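Local coordinates for Pgp2 (Campylobacter jejuni subsp. jejuni, PDB 6XJ6), which helps determine the helical shape of the cell, probably as an LD-carboxypeptidase that trims peptidoglycan, which its accessory NTF2-like domain binds through a pocket, at residues A[185-190]-A[221-226]; A[194-199]-A[214-219]. All coordinates share one frame; numbering follows the deposited sequence.

Interaction 1 of 2, residues A[185-190]-A[221-226]; sequences LAWTNS and SIFSRK
Phe223, in the last turn of helix 212-223, reaches across to the end of helix 170-188. Its CG stands anti to the carbonyl carbon (chi1 -77°), which aims the ring at Ser190. Phe223 CB lies 3.9 Å from Ser190 CB. Along one side of the ring, CG and CD2 lean on the Ser190 backbone, with CD2 of Phe223 3.6 Å from Ser190 C. Farther out, CE1 and CZ close on Trp187 CD1, Phe223 CZ at 3.8 Å, and the two aromatic planes meet obliquely at 79°. In this NTF2-like domain, Ser190 ends helix 170-188 with a Schellman motif, its positive phi turning the chain out of the helix, so the ring packs on a helix terminus. Lys229 bonds to Trp187 O and Ser190 OG and lies in cation-pi contact with both rings. Lys226, also at positive phi, ends the type I turn that begins at Phe223. Bent at chi2 and chi4, its poorly ordered chain passes CD along Ser190 CB, and Lys226 NZ donates a hydrogen bond to Ser190 O at 2.9 Å, in the plane of that carbonyl. A water lies 2.8 Å from Ser190 OG and donates a weak, long bond to Phe223 O.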
loop_
_atom_site.group_PDB
_atom_site.type_symbol
_atom_site.label_atom_id
_atom_site.label_comp_id
_atom_site.label_asym_id
_atom_site.label_seq_id
_atom_site.Cartn_x
_atom_site.Cartn_y
_atom_site.Cartn_z
ATOM N N LEU A 185 3.944 9.495 19.701
ATOM C CA LEU A 185 4.219 10.084 21.007
ATOM C C LEU A 185 4.053 9.053 22.116
ATOM O O LEU A 185 4.826 9.037 23.082
ATOM C CB LEU A 185 3.290 11.275 21.248
ATOM C CG LEU A 185 3.494 11.998 22.584
ATOM C CD1 LEU A 185 4.886 12.609 22.651
ATOM C CD2 LEU A 185 2.442 13.070 22.788
ATOM N N ALA A 186 3.043 8.192 21.999
ATOM C CA ALA A 186 2.839 7.153 23.002
ATOM C C ALA A 186 4.039 6.215 23.068
ATOM O O ALA A 186 4.502 5.861 24.159
ATOM C CB ALA A 186 1.565 6.372 22.683
ATOM N N TRP A 187 4.556 5.800 21.909
ATOM C CA TRP A 187 5.748 4.958 21.898
ATOM C C TRP A 187 6.943 5.695 22.481
ATOM O O TRP A 187 7.713 5.125 23.265
ATOM C CB TRP A 187 6.052 4.503 20.471
ATOM C CG TRP A 187 7.324 3.719 20.363
ATOM C CD1 TRP A 187 7.467 2.367 20.493
ATOM C CD2 TRP A 187 8.636 4.237 20.111
ATOM N NE1 TRP A 187 8.785 2.011 20.335
ATOM C CE2 TRP A 187 9.524 3.140 20.098
ATOM C CE3 TRP A 187 9.148 5.522 19.893
ATOM C CZ2 TRP A 187 10.892 3.288 19.876
ATOM C CZ3 TRP A 187 10.509 5.666 19.671
ATOM C CH2 TRP A 187 11.364 4.555 19.664
ATOM N N THR A 188 7.118 6.963 22.102
ATOM C CA THR A 188 8.231 7.752 22.616
ATOM C C THR A 188 8.195 7.825 24.135
ATOM O O THR A 188 9.237 7.742 24.797
ATOM C CB THR A 188 8.174 9.166 22.024
ATOM O OG1 THR A 188 8.316 9.107 20.599
ATOM C CG2 THR A 188 9.288 10.041 22.597
ATOM N N ASN A 189 7.005 7.996 24.703
ATOM C CA ASN A 189 6.844 8.162 26.139
ATOM C C ASN A 189 6.612 6.844 26.863
ATOM O O ASN A 189 6.367 6.858 28.073
ATOM C CB ASN A 189 5.688 9.124 26.431
ATOM C CG ASN A 189 6.004 10.552 26.040
ATOM O OD1 ASN A 189 7.168 10.928 25.896
ATOM N ND2 ASN A 189 4.966 11.362 25.875
ATOM N N SER A 190 6.688 5.713 26.162
ATOM C CA SER A 190 6.450 4.407 26.779
ATOM C C SER A 190 5.079 4.365 27.451
ATOM O O SER A 190 4.902 3.770 28.516
ATOM C CB SER A 190 7.569 4.039 27.756
ATOM O OG SER A 190 8.809 3.920 27.078
ATOM N N SER A 221 5.915 -4.897 29.043
ATOM C CA SER A 221 7.216 -5.334 29.528
ATOM C C SER A 221 8.341 -4.537 28.869
ATOM O O SER A 221 9.242 -4.029 29.551
ATOM C CB SER A 221 7.366 -6.831 29.251
ATOM O OG SER A 221 8.506 -7.349 29.880
ATOM N N ILE A 222 8.303 -4.420 27.539
ATOM C CA ILE A 222 9.326 -3.659 26.822
ATOM C C ILE A 222 9.304 -2.194 27.249
ATOM O O ILE A 222 10.350 -1.596 27.524
ATOM C CB ILE A 222 9.149 -3.819 25.301
ATOM C CG1 ILE A 222 9.415 -5.274 24.902
ATOM C CG2 ILE A 222 10.081 -2.865 24.538
ATOM C CD1 ILE A 222 9.116 -5.569 23.460
ATOM N N PHE A 223 8.114 -1.594 27.298
ATOM C CA PHE A 223 7.999 -0.186 27.662
ATOM C C PHE A 223 8.410 0.077 29.107
ATOM O O PHE A 223 8.709 1.227 29.452
ATOM C CB PHE A 223 6.558 0.293 27.458
ATOM C CG PHE A 223 6.179 0.559 26.019
ATOM C CD1 PHE A 223 6.972 0.139 24.965
ATOM C CD2 PHE A 223 5.008 1.238 25.729
ATOM C CE1 PHE A 223 6.600 0.389 23.653
ATOM C CE2 PHE A 223 4.638 1.493 24.423
ATOM C CZ PHE A 223 5.438 1.066 23.385
ATOM N N SER A 224 8.426 -0.951 29.962
ATOM C CA SER A 224 8.776 -0.743 31.364
ATOM C C SER A 224 10.217 -0.283 31.535
ATOM O O SER A 224 10.569 0.223 32.605
ATOM C CB SER A 224 8.545 -2.020 32.168
ATOM O OG SER A 224 9.590 -2.948 31.948
ATOM N N ARG A 225 11.061 -0.456 30.516
ATOM C CA ARG A 225 12.394 0.131 30.572
ATOM C C ARG A 225 12.313 1.641 30.747
ATOM O O ARG A 225 13.244 2.254 31.283
ATOM C CB ARG A 225 13.168 -0.192 29.294
ATOM C CG ARG A 225 13.336 -1.664 29.001
ATOM C CD ARG A 225 14.808 -2.027 28.886
ATOM N NE ARG A 225 15.026 -3.470 28.816
ATOM C CZ ARG A 225 16.215 -4.052 28.941
ATOM N NH1 ARG A 225 17.302 -3.316 29.150
ATOM N NH2 ARG A 225 16.319 -5.373 28.867
ATOM N N LYS A 226 11.214 2.253 30.305
ATOM C CA LYS A 226 11.031 3.701 30.369
ATOM C C LYS A 226 12.259 4.424 29.823
ATOM O O LYS A 226 12.811 5.335 30.446
ATOM C CB LYS A 226 10.683 4.158 31.789
ATOM C CG LYS A 226 9.422 3.516 32.370
ATOM C CD LYS A 226 8.196 3.755 31.489
ATOM C CE LYS A 226 6.961 3.052 32.035
ATOM N NZ LYS A 226 6.034 2.631 30.940
HETATM O O HOH W 1 10.945 2.124 26.923
#

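Interaction 2 of 2, residues A[194-199]-A[214-219]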
loop_
_atom_site.group_PDB
_atom_site.type_symbol
_atom_site.label_atom_id
_atom_site.label_comp_id
_atom_site.label_asym_id
_atom_site.label_seq_id
_atom_site.Cartn_x
_atom_site.Cartn_y
_atom_site.Cartn_z
ATOM N N THR A 194 -2.054 4.096 25.766
ATOM C CA THR A 194 -2.343 4.875 24.564
ATOM C C THR A 194 -1.811 4.172 23.321
ATOM O O THR A 194 -2.496 4.102 22.294
ATOM C CB THR A 194 -1.751 6.280 24.691
ATOM O OG1 THR A 194 -2.287 6.924 25.853
ATOM C CG2 THR A 194 -2.085 7.118 23.456
ATOM N N TYR A 195 -0.585 3.653 23.395
ATOM C CA TYR A 195 0.008 2.941 22.266
ATOM C C TYR A 195 -0.884 1.788 21.819
ATOM O O TYR A 195 -1.207 1.659 20.633
ATOM C CB TYR A 195 1.394 2.445 22.684
ATOM C CG TYR A 195 2.111 1.529 21.714
ATOM C CD1 TYR A 195 2.103 0.154 21.913
ATOM C CD2 TYR A 195 2.836 2.034 20.638
ATOM C CE1 TYR A 195 2.768 -0.695 21.056
ATOM C CE2 TYR A 195 3.510 1.186 19.770
ATOM C CZ TYR A 195 3.475 -0.175 19.992
ATOM O OH TYR A 195 4.140 -1.037 19.144
ATOM N N LEU A 196 -1.317 0.955 22.765
ATOM C CA LEU A 196 -2.123 -0.213 22.429
ATOM C C LEU A 196 -3.502 0.147 21.895
ATOM O O LEU A 196 -4.107 -0.666 21.190
ATOM C CB LEU A 196 -2.268 -1.124 23.647
ATOM C CG LEU A 196 -0.988 -1.800 24.134
ATOM C CD1 LEU A 196 -1.240 -2.535 25.438
ATOM C CD2 LEU A 196 -0.455 -2.756 23.073
ATOM N N SER A 197 -4.015 1.337 22.203
ATOM C CA SER A 197 -5.324 1.734 21.693
ATOM C C SER A 197 -5.355 1.845 20.174
ATOM O O SER A 197 -6.446 1.917 19.597
ATOM C CB SER A 197 -5.743 3.074 22.305
ATOM O OG SER A 197 -5.037 4.157 21.726
ATOM N N PHE A 198 -4.201 1.867 19.513
ATOM C CA PHE A 198 -4.147 1.992 18.066
ATOM C C PHE A 198 -4.048 0.651 17.357
ATOM O O PHE A 198 -3.837 0.624 16.144
ATOM C CB PHE A 198 -2.985 2.896 17.653
ATOM C CG PHE A 198 -3.186 4.330 18.037
ATOM C CD1 PHE A 198 -2.529 4.865 19.126
ATOM C CD2 PHE A 198 -4.059 5.130 17.323
ATOM C CE1 PHE A 198 -2.721 6.178 19.483
ATOM C CE2 PHE A 198 -4.260 6.447 17.678
ATOM C CZ PHE A 198 -3.593 6.972 18.764
ATOM N N TYR A 199 -4.211 -0.453 18.078
ATOM C CA TYR A 199 -4.200 -1.784 17.489
ATOM C C TYR A 199 -5.586 -2.397 17.609
ATOM O O TYR A 199 -6.284 -2.188 18.606
ATOM C CB TYR A 199 -3.140 -2.668 18.156
ATOM C CG TYR A 199 -1.748 -2.142 17.884
ATOM C CD1 TYR A 199 -0.995 -2.615 16.822
ATOM C CD2 TYR A 199 -1.202 -1.143 18.677
ATOM C CE1 TYR A 199 0.267 -2.113 16.555
ATOM C CE2 TYR A 199 0.053 -0.633 18.419
ATOM C CZ TYR A 199 0.787 -1.117 17.366
ATOM O OH TYR A 199 2.034 -0.603 17.106
ATOM N N GLN A 214 -1.292 -11.210 24.691
ATOM C CA GLN A 214 0.141 -11.424 24.860
ATOM C C GLN A 214 0.943 -10.269 24.275
ATOM O O GLN A 214 1.973 -9.875 24.833
ATOM C CB GLN A 214 0.551 -12.749 24.219
ATOM C CG GLN A 214 0.219 -13.967 25.070
ATOM C CD GLN A 214 -1.270 -14.110 25.334
ATOM O OE1 GLN A 214 -1.715 -14.085 26.483
ATOM N NE2 GLN A 214 -2.049 -14.264 24.268
ATOM N N PHE A 215 0.488 -9.720 23.149
ATOM C CA PHE A 215 1.127 -8.535 22.585
ATOM C C PHE A 215 1.079 -7.373 23.569
ATOM O O PHE A 215 2.081 -6.679 23.771
ATOM C CB PHE A 215 0.419 -8.177 21.281
ATOM C CG PHE A 215 0.890 -6.901 20.644
ATOM C CD1 PHE A 215 2.102 -6.842 19.971
ATOM C CD2 PHE A 215 0.101 -5.762 20.682
ATOM C CE1 PHE A 215 2.525 -5.668 19.373
ATOM C CE2 PHE A 215 0.520 -4.586 20.073
ATOM C CZ PHE A 215 1.727 -4.541 19.418
ATOM N N ALA A 216 -0.071 -7.164 24.211
ATOM C CA ALA A 216 -0.200 -6.086 25.185
ATOM C C ALA A 216 0.781 -6.261 26.336
ATOM O O ALA A 216 1.447 -5.307 26.755
ATOM C CB ALA A 216 -1.632 -6.047 25.716
ATOM N N SER A 217 0.862 -7.474 26.886
ATOM C CA SER A 217 1.765 -7.719 28.005
ATOM C C SER A 217 3.223 -7.624 27.572
ATOM O O SER A 217 4.071 -7.145 28.334
ATOM C CB SER A 217 1.462 -9.082 28.621
ATOM O OG SER A 217 0.140 -9.112 29.136
ATOM N N MET A 218 3.535 -8.069 26.353
ATOM C CA MET A 218 4.898 -7.944 25.844
ATOM C C MET A 218 5.301 -6.483 25.725
ATOM O O MET A 218 6.413 -6.102 26.109
ATOM C CB MET A 218 5.012 -8.609 24.471
ATOM C CG MET A 218 6.391 -8.471 23.829
ATOM S SD MET A 218 6.425 -8.877 22.079
ATOM C CE MET A 218 5.631 -7.448 21.348
ATOM N N LYS A 219 4.418 -5.656 25.174
ATOM C CA LYS A 219 4.758 -4.250 24.994
ATOM C C LYS A 219 4.898 -3.549 26.333
ATOM O O LYS A 219 5.799 -2.721 26.511
ATOM C CB LYS A 219 3.716 -3.557 24.118
ATOM C CG LYS A 219 3.800 -3.958 22.658
ATOM C CD LYS A 219 5.055 -3.388 22.004
ATOM C CE LYS A 219 5.155 -3.770 20.538
ATOM N NZ LYS A 219 6.291 -3.078 19.872
#
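Phe215 of helix 212-223 points its edge at the face of Tyr199, an edge-to-face aromatic pair in the helical part of the NTF2-like domain, where the short helix 192-196 and the turn after it pack against helix 212-223. CE2 of Phe215 stands over the centre of the Tyr199 ring, 4.0 Å from Tyr199 CG, and the planes are inclined at 60°. Leu196 packs beside this pair with its two methyls divided: CD2 runs alongside Phe215, 3.6 Å from its CE2, while CD1 presses on Ala216 CB at 3.5 Å. Lys219, one turn on from Phe215, runs over a face of that ring with its CG, off toward the rim. Its chain bends at chi2 (-70°) and is extended beyond; CD of Lys219 passes 3.7 Å from Tyr195 CE1, and the lysine and tyrosine side chains cross at about a right angle.

Several features hold the aromatic groups in place. With CG anti to the backbone N (chi1 175°), Phe215 is directed toward the short helix, and its ring also meets Phe204 edge-to-face. Tyr199 is placed by the type I turn from Leu196, closed by its N bonding to Leu196 O. One atom of its ring, CE2, sits over a face of Tyr195, and its hydroxyl is bonded to Glu286 and to Trp183 NE1, which ties Tyr199 to the C-terminal strand and to helix 170-188. Trp183 also lies nearly parallel to the Tyr195 ring. The ammonium of Lys219 probably makes the Tyr195 hydroxyl somewhat more acidic. At the tip of its chain, Lys219 NZ donates to Tyr195 OH across 3.1 Å.

How the interactions relate
Helix 212-223 serves both contacts: its C-terminal end and the following turn meet the end of helix 170-188 in interaction 1, and its preceding turns pack on helix 192-196 in interaction 2. The centres lie about 11 Å apart, and Tyr195 joins them. Its ring meets Phe223 edge-to-face, with Phe223 CE2 3.7 Å from Tyr195 CG, while Ala186 CB sits 3.5 Å from Tyr195 N. The ends of helices 170-188 and 212-223 and the short helix 192-196 thus pack together around Tyr195, and the chain makes the whole of interaction 2 between the two segments of interaction 1. Both lie in the NTF2-like domain, away from the predicted catalytic residues His119 and Cys136.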